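Local coordinates for protein pyruvate synthase subunit PorC (PDB 2RAA) that serves as the gamma chain of a heterotetrameric pyruvate synthase, which converts pyruvate and CoA to acetyl-CoA and CO2 while reducing ferredoxin, at residues L104-V115 with F127-T137. Sequence-based numbering, arbitrary orientation.
Sequences LSEDGILLVNTV and FNGKICVVDAT
Five backbone hydrogen bonds join strands 109-113 and 130-134 in parallel, from L110 N to K130 O (3.0 Å) through C132 N to L110 O (2.8 Å) and on to T114 N with V134 O. At the C-terminal end of strand 109-113, the side-chain amide of N113 reaches past the end of strand 130-134 to the first turn of helix 136-143. Its OD1 accepts from A136 N (2.9 Å) and T137 N (3.2 Å), both approaching from the same face of the amide, while ND2 meets T137 OG1 at 2.9 Å, almost in the amide plane. ND2 also bonds I91 O, which fixes the flip of the amide. Were this amide cut back to an alanine, A136 N and T137 N would probably lose their shared acceptor and T137 OG1 its donor, and the helix start would be less firmly tied to the sheet. Apolar contacts close the other end: with CG opposite its backbone N (chi1 -173°), F127 turns one face of its ring to L104 CD2, a CH-pi contact with CD2 3.7 Å from the centroid, and packs against L110 CB. On the sheet face shared with L111, C132 SG touches I109 CG2 (3.6 Å) and is disulfide-bonded to C202 on the edge strand. With helix 118-125 packed on L110 and I131, the arrangement is a classic beta-alpha-beta crossover linking neighbouring parallel strands.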
ATOM      1  N   LEU A 104      10.841   7.956  -8.267  1.00 59.24           N
ATOM      2  CA  LEU A 104      11.106   6.578  -7.863  1.00 59.36           C
ATOM      3  C   LEU A 104      12.443   6.111  -8.430  1.00 61.21           C
ATOM      4  O   LEU A 104      12.643   6.011  -9.648  1.00 60.10           O
ATOM      5  CB  LEU A 104       9.961   5.631  -8.280  1.00 58.96           C
ATOM      6  CG  LEU A 104       9.995   4.173  -7.772  1.00 58.14           C
ATOM      7  CD1 LEU A 104      10.063   4.046  -6.235  1.00 56.30           C
ATOM      8  CD2 LEU A 104       8.792   3.429  -8.306  1.00 54.63           C
ATOM      9  N   SER A 105      13.358   5.828  -7.521  1.00 63.59           N
ATOM     10  CA  SER A 105      14.661   5.313  -7.890  1.00 67.49           C
ATOM     11  C   SER A 105      14.540   3.982  -8.595  1.00 67.21           C
ATOM     12  O   SER A 105      13.473   3.386  -8.634  1.00 66.76           O
ATOM     13  CB  SER A 105      15.506   5.114  -6.636  1.00 68.13           C
ATOM     14  OG  SER A 105      16.627   4.306  -6.906  1.00 77.77           O
ATOM     15  N   GLU A 106      15.661   3.516  -9.127  1.00 67.99           N
ATOM     16  CA  GLU A 106      15.721   2.225  -9.767  1.00 70.78           C
ATOM     17  C   GLU A 106      15.806   1.121  -8.715  1.00 69.85           C
ATOM     18  O   GLU A 106      15.216   0.052  -8.921  1.00 70.83           O
ATOM     19  CB  GLU A 106      16.885   2.155 -10.767  1.00 74.33           C
ATOM     20  CG  GLU A 106      16.704   3.083 -11.996  1.00 80.74           C
ATOM     21  CD  GLU A 106      15.680   2.563 -13.014  1.00 85.98           C
ATOM     22  OE1 GLU A 106      16.035   1.644 -13.797  1.00 88.47           O
ATOM     23  OE2 GLU A 106      14.542   3.105 -13.050  1.00 80.76           O
ATOM     24  N   ASP A 107      16.493   1.361  -7.586  1.00 69.35           N
ATOM     25  CA  ASP A 107      16.480   0.342  -6.502  1.00 69.95           C
ATOM     26  C   ASP A 107      15.198   0.398  -5.632  1.00 67.39           C
ATOM     27  O   ASP A 107      15.121  -0.283  -4.622  1.00 69.29           O
ATOM     28  CB  ASP A 107      17.827   0.163  -5.688  1.00 70.88           C
ATOM     29  CG  ASP A 107      18.405   1.460  -5.074  1.00 77.27           C
ATOM     30  OD1 ASP A 107      17.633   2.356  -4.674  1.00 88.81           O
ATOM     31  OD2 ASP A 107      19.663   1.557  -4.949  1.00 72.86           O
ATOM     32  N   GLY A 108      14.181   1.145  -6.080  1.00 63.91           N
ATOM     33  CA  GLY A 108      12.900   1.260  -5.383  1.00 61.16           C
ATOM     34  C   GLY A 108      11.868   0.269  -5.901  1.00 59.42           C
ATOM     35  O   GLY A 108      12.165  -0.479  -6.828  1.00 59.00           O
ATOM     36  N   ILE A 109      10.651   0.292  -5.327  1.00 57.11           N
ATOM     37  CA  ILE A 109       9.600  -0.674  -5.659  1.00 53.52           C
ATOM     38  C   ILE A 109       8.345  -0.011  -6.137  1.00 52.91           C
ATOM     39  O   ILE A 109       7.904   0.971  -5.585  1.00 53.47           O
ATOM     40  CB  ILE A 109       9.199  -1.554  -4.426  1.00 52.82           C
ATOM     41  CG1 ILE A 109      10.396  -2.394  -3.973  1.00 55.09           C
ATOM     42  CG2 ILE A 109       7.999  -2.454  -4.739  1.00 47.55           C
ATOM     43  CD1 ILE A 109      10.126  -3.313  -2.793  1.00 53.69           C
ATOM     44  N   LEU A 110       7.753  -0.583  -7.166  1.00 52.12           N
ATOM     45  CA  LEU A 110       6.446  -0.160  -7.624  1.00 50.61           C
ATOM     46  C   LEU A 110       5.533  -1.333  -7.282  1.00 50.66           C
ATOM     47  O   LEU A 110       5.715  -2.439  -7.780  1.00 47.57           O
ATOM     48  CB  LEU A 110       6.461   0.153  -9.106  1.00 47.17           C
ATOM     49  CG  LEU A 110       5.161   0.453  -9.811  1.00 53.28           C
ATOM     50  CD1 LEU A 110       4.363   1.561  -9.123  1.00 51.67           C
ATOM     51  CD2 LEU A 110       5.504   0.815 -11.260  1.00 58.78           C
ATOM     52  N   LEU A 111       4.583  -1.081  -6.384  1.00 48.40           N
ATOM     53  CA  LEU A 111       3.652  -2.099  -5.917  1.00 45.54           C
ATOM     54  C   LEU A 111       2.275  -1.720  -6.470  1.00 47.80           C
ATOM     55  O   LEU A 111       1.864  -0.550  -6.352  1.00 49.06           O
ATOM     56  CB  LEU A 111       3.673  -2.151  -4.373  1.00 44.44           C
ATOM     57  CG  LEU A 111       2.581  -2.985  -3.681  1.00 41.97           C
ATOM     58  CD1 LEU A 111       2.666  -4.464  -4.056  1.00 45.19           C
ATOM     59  CD2 LEU A 111       2.589  -2.746  -2.168  1.00 35.67           C
ATOM     60  N   VAL A 112       1.578  -2.689  -7.083  1.00 49.62           N
ATOM     61  CA  VAL A 112       0.313  -2.425  -7.790  1.00 48.18           C
ATOM     62  C   VAL A 112      -0.752  -3.485  -7.528  1.00 48.86           C
ATOM     63  O   VAL A 112      -0.467  -4.665  -7.426  1.00 48.39           O
ATOM     64  CB  VAL A 112       0.531  -2.280  -9.340  1.00 48.11           C
ATOM     65  CG1 VAL A 112      -0.704  -1.702 -10.034  1.00 42.57           C
ATOM     66  CG2 VAL A 112       1.727  -1.375  -9.649  1.00 49.60           C
ATOM     67  N   ASN A 113      -1.994  -3.014  -7.418  1.00 50.33           N
ATOM     68  CA  ASN A 113      -3.187  -3.844  -7.247  1.00 48.58           C
ATOM     69  C   ASN A 113      -3.631  -4.082  -8.656  1.00 52.51           C
ATOM     70  O   ASN A 113      -4.204  -3.201  -9.297  1.00 49.15           O
ATOM     71  CB  ASN A 113      -4.295  -3.091  -6.483  1.00 46.89           C
ATOM     72  CG  ASN A 113      -5.647  -3.800  -6.532  1.00 48.69           C
ATOM     73  OD1 ASN A 113      -5.715  -5.016  -6.579  1.00 48.12           O
ATOM     74  ND2 ASN A 113      -6.732  -3.023  -6.466  1.00 42.59           N
ATOM     75  N   THR A 114      -3.336  -5.259  -9.167  1.00 54.46           N
ATOM     76  CA  THR A 114      -3.660  -5.530 -10.538  1.00 53.78           C
ATOM     77  C   THR A 114      -3.680  -6.986 -10.782  1.00 54.98           C
ATOM     78  O   THR A 114      -2.941  -7.727 -10.152  1.00 55.38           O
ATOM     79  CB  THR A 114      -2.604  -4.923 -11.483  1.00 53.07           C
ATOM     80  OG1 THR A 114      -3.066  -5.021 -12.836  1.00 52.87           O
ATOM     81  CG2 THR A 114      -1.222  -5.614 -11.317  1.00 52.41           C
ATOM     82  N   VAL A 115      -4.525  -7.395 -11.716  1.00 58.88           N
ATOM     83  CA  VAL A 115      -4.538  -8.787 -12.171  1.00 61.85           C
ATOM     84  C   VAL A 115      -3.615  -8.982 -13.389  1.00 62.21           C
ATOM     85  O   VAL A 115      -3.432 -10.091 -13.836  1.00 62.71           O
ATOM     86  CB  VAL A 115      -5.956  -9.253 -12.506  1.00 62.44           C
ATOM     87  CG1 VAL A 115      -6.413  -8.649 -13.849  1.00 65.27           C
ATOM     88  CG2 VAL A 115      -6.007 -10.757 -12.505  1.00 64.04           C
ATOM     89  N   PHE A 127       8.716   2.109 -15.842  1.00 61.48           N
ATOM     90  CA  PHE A 127       9.541   1.800 -14.708  1.00 59.91           C
ATOM     91  C   PHE A 127      10.316   0.485 -14.887  1.00 61.55           C
ATOM     92  O   PHE A 127       9.744  -0.619 -14.935  1.00 60.51           O
ATOM     93  CB  PHE A 127       8.692   1.737 -13.432  1.00 59.33           C
ATOM     94  CG  PHE A 127       9.514   1.587 -12.193  1.00 55.11           C
ATOM     95  CD1 PHE A 127      10.356   2.615 -11.789  1.00 51.89           C
ATOM     96  CD2 PHE A 127       9.487   0.414 -11.455  1.00 52.65           C
ATOM     97  CE1 PHE A 127      11.150   2.479 -10.666  1.00 58.48           C
ATOM     98  CE2 PHE A 127      10.276   0.264 -10.326  1.00 52.04           C
ATOM     99  CZ  PHE A 127      11.109   1.295  -9.926  1.00 57.23           C
ATOM    100  N   ASN A 128      11.629   0.621 -15.019  1.00 63.07           N
ATOM    101  CA  ASN A 128      12.542  -0.512 -14.927  1.00 63.80           C
ATOM    102  C   ASN A 128      12.861  -0.452 -13.452  1.00 65.79           C
ATOM    103  O   ASN A 128      12.997   0.643 -12.913  1.00 69.41           O
ATOM    104  CB  ASN A 128      13.765  -0.277 -15.782  1.00 62.44           C
ATOM    105  CG  ASN A 128      13.400   0.101 -17.203  1.00 64.11           C
ATOM    106  OD1 ASN A 128      13.570   1.256 -17.605  1.00 63.31           O
ATOM    107  ND2 ASN A 128      12.846  -0.855 -17.959  1.00 56.62           N
ATOM    108  N   GLY A 129      12.948  -1.591 -12.778  1.00 65.19           N
ATOM    109  CA  GLY A 129      13.046  -1.605 -11.304  1.00 61.12           C
ATOM    110  C   GLY A 129      12.066  -2.638 -10.807  1.00 58.59           C
ATOM    111  O   GLY A 129      11.219  -3.080 -11.566  1.00 58.19           O
ATOM    112  N   LYS A 130      12.169  -3.033  -9.545  1.00 56.59           N
ATOM    113  CA  LYS A 130      11.306  -4.090  -9.044  1.00 56.10           C
ATOM    114  C   LYS A 130       9.853  -3.636  -9.118  1.00 54.39           C
ATOM    115  O   LYS A 130       9.509  -2.563  -8.656  1.00 55.22           O
ATOM    116  CB  LYS A 130      11.684  -4.511  -7.610  1.00 54.29           C
ATOM    117  CG  LYS A 130      11.029  -5.834  -7.189  1.00 58.11           C
ATOM    118  CD  LYS A 130      11.083  -6.079  -5.678  1.00 58.65           C
ATOM    119  CE  LYS A 130      12.441  -6.582  -5.220  1.00 65.44           C
ATOM    120  NZ  LYS A 130      12.439  -6.760  -3.729  1.00 72.22           N
ATOM    121  N   ILE A 131       9.019  -4.454  -9.741  1.00 54.09           N
ATOM    122  CA  ILE A 131       7.579  -4.232  -9.816  1.00 52.38           C
ATOM    123  C   ILE A 131       6.910  -5.411  -9.131  1.00 53.42           C
ATOM    124  O   ILE A 131       7.153  -6.543  -9.499  1.00 52.49           O
ATOM    125  CB  ILE A 131       7.063  -4.171 -11.274  1.00 53.60           C
ATOM    126  CG1 ILE A 131       7.597  -2.911 -11.979  1.00 51.59           C
ATOM    127  CG2 ILE A 131       5.527  -4.251 -11.290  1.00 49.07           C
ATOM    128  CD1 ILE A 131       7.389  -2.861 -13.497  1.00 47.50           C
ATOM    129  N   CYS A 132       6.089  -5.142  -8.123  1.00 52.97           N
ATOM    130  CA  CYS A 132       5.372  -6.184  -7.403  1.00 51.77           C
ATOM    131  C   CYS A 132       3.874  -5.987  -7.678  1.00 50.51           C
ATOM    132  O   CYS A 132       3.406  -4.851  -7.749  1.00 50.53           O
ATOM    133  CB  CYS A 132       5.685  -6.066  -5.916  1.00 49.94           C
ATOM    134  SG  CYS A 132       7.450  -5.896  -5.513  1.00 59.02           S
ATOM    135  N   VAL A 133       3.134  -7.074  -7.864  1.00 48.59           N
ATOM    136  CA  VAL A 133       1.706  -6.994  -8.186  1.00 46.84           C
ATOM    137  C   VAL A 133       0.937  -8.015  -7.349  1.00 45.74           C
ATOM    138  O   VAL A 133       1.472  -9.067  -6.968  1.00 41.53           O
ATOM    139  CB  VAL A 133       1.417  -7.289  -9.696  1.00 48.71           C
ATOM    140  CG1 VAL A 133       2.164  -6.338 -10.613  1.00 46.00           C
ATOM    141  CG2 VAL A 133       1.723  -8.749 -10.055  1.00 47.25           C
ATOM    142  N   VAL A 134      -0.318  -7.702  -7.044  1.00 43.07           N
ATOM    143  CA  VAL A 134      -1.148  -8.641  -6.272  1.00 39.62           C
ATOM    144  C   VAL A 134      -2.593  -8.270  -6.541  1.00 40.35           C
ATOM    145  O   VAL A 134      -2.909  -7.110  -6.689  1.00 42.72           O
ATOM    146  CB  VAL A 134      -0.881  -8.563  -4.768  1.00 37.92           C
ATOM    147  CG1 VAL A 134      -1.096  -7.127  -4.245  1.00 33.05           C
ATOM    148  CG2 VAL A 134      -1.701  -9.628  -3.964  1.00 38.25           C
ATOM    149  N   ASP A 135      -3.462  -9.255  -6.610  1.00 41.61           N
ATOM    150  CA  ASP A 135      -4.911  -8.966  -6.904  1.00 41.73           C
ATOM    151  C   ASP A 135      -5.612  -8.705  -5.584  1.00 44.50           C
ATOM    152  O   ASP A 135      -6.273  -9.596  -4.998  1.00 50.77           O
ATOM    153  CB  ASP A 135      -5.507 -10.167  -7.632  1.00 41.35           C
ATOM    154  CG  ASP A 135      -6.952  -9.984  -7.973  1.00 45.20           C
ATOM    155  OD1 ASP A 135      -7.480  -8.857  -7.763  1.00 40.25           O
ATOM    156  OD2 ASP A 135      -7.541 -10.990  -8.406  1.00 48.28           O
ATOM    157  N   ALA A 136      -5.440  -7.479  -5.080  1.00 45.47           N
ATOM    158  CA  ALA A 136      -5.891  -7.162  -3.715  1.00 43.76           C
ATOM    159  C   ALA A 136      -7.393  -7.053  -3.711  1.00 42.55           C
ATOM    160  O   ALA A 136      -8.041  -7.473  -2.760  1.00 43.96           O
ATOM    161  CB  ALA A 136      -5.281  -5.899  -3.207  1.00 42.58           C
ATOM    162  N   THR A 137      -7.949  -6.512  -4.782  1.00 42.08           N
ATOM    163  CA  THR A 137      -9.440  -6.389  -4.847  1.00 45.38           C
ATOM    164  C   THR A 137     -10.132  -7.706  -4.582  1.00 43.99           C
ATOM    165  O   THR A 137     -11.034  -7.787  -3.746  1.00 51.92           O
ATOM    166  CB  THR A 137      -9.874  -5.832  -6.183  1.00 43.93           C
ATOM    167  OG1 THR A 137      -9.214  -4.565  -6.341  1.00 47.45           O
ATOM    168  CG2 THR A 137     -11.444  -5.643  -6.265  1.00 44.51           C
TER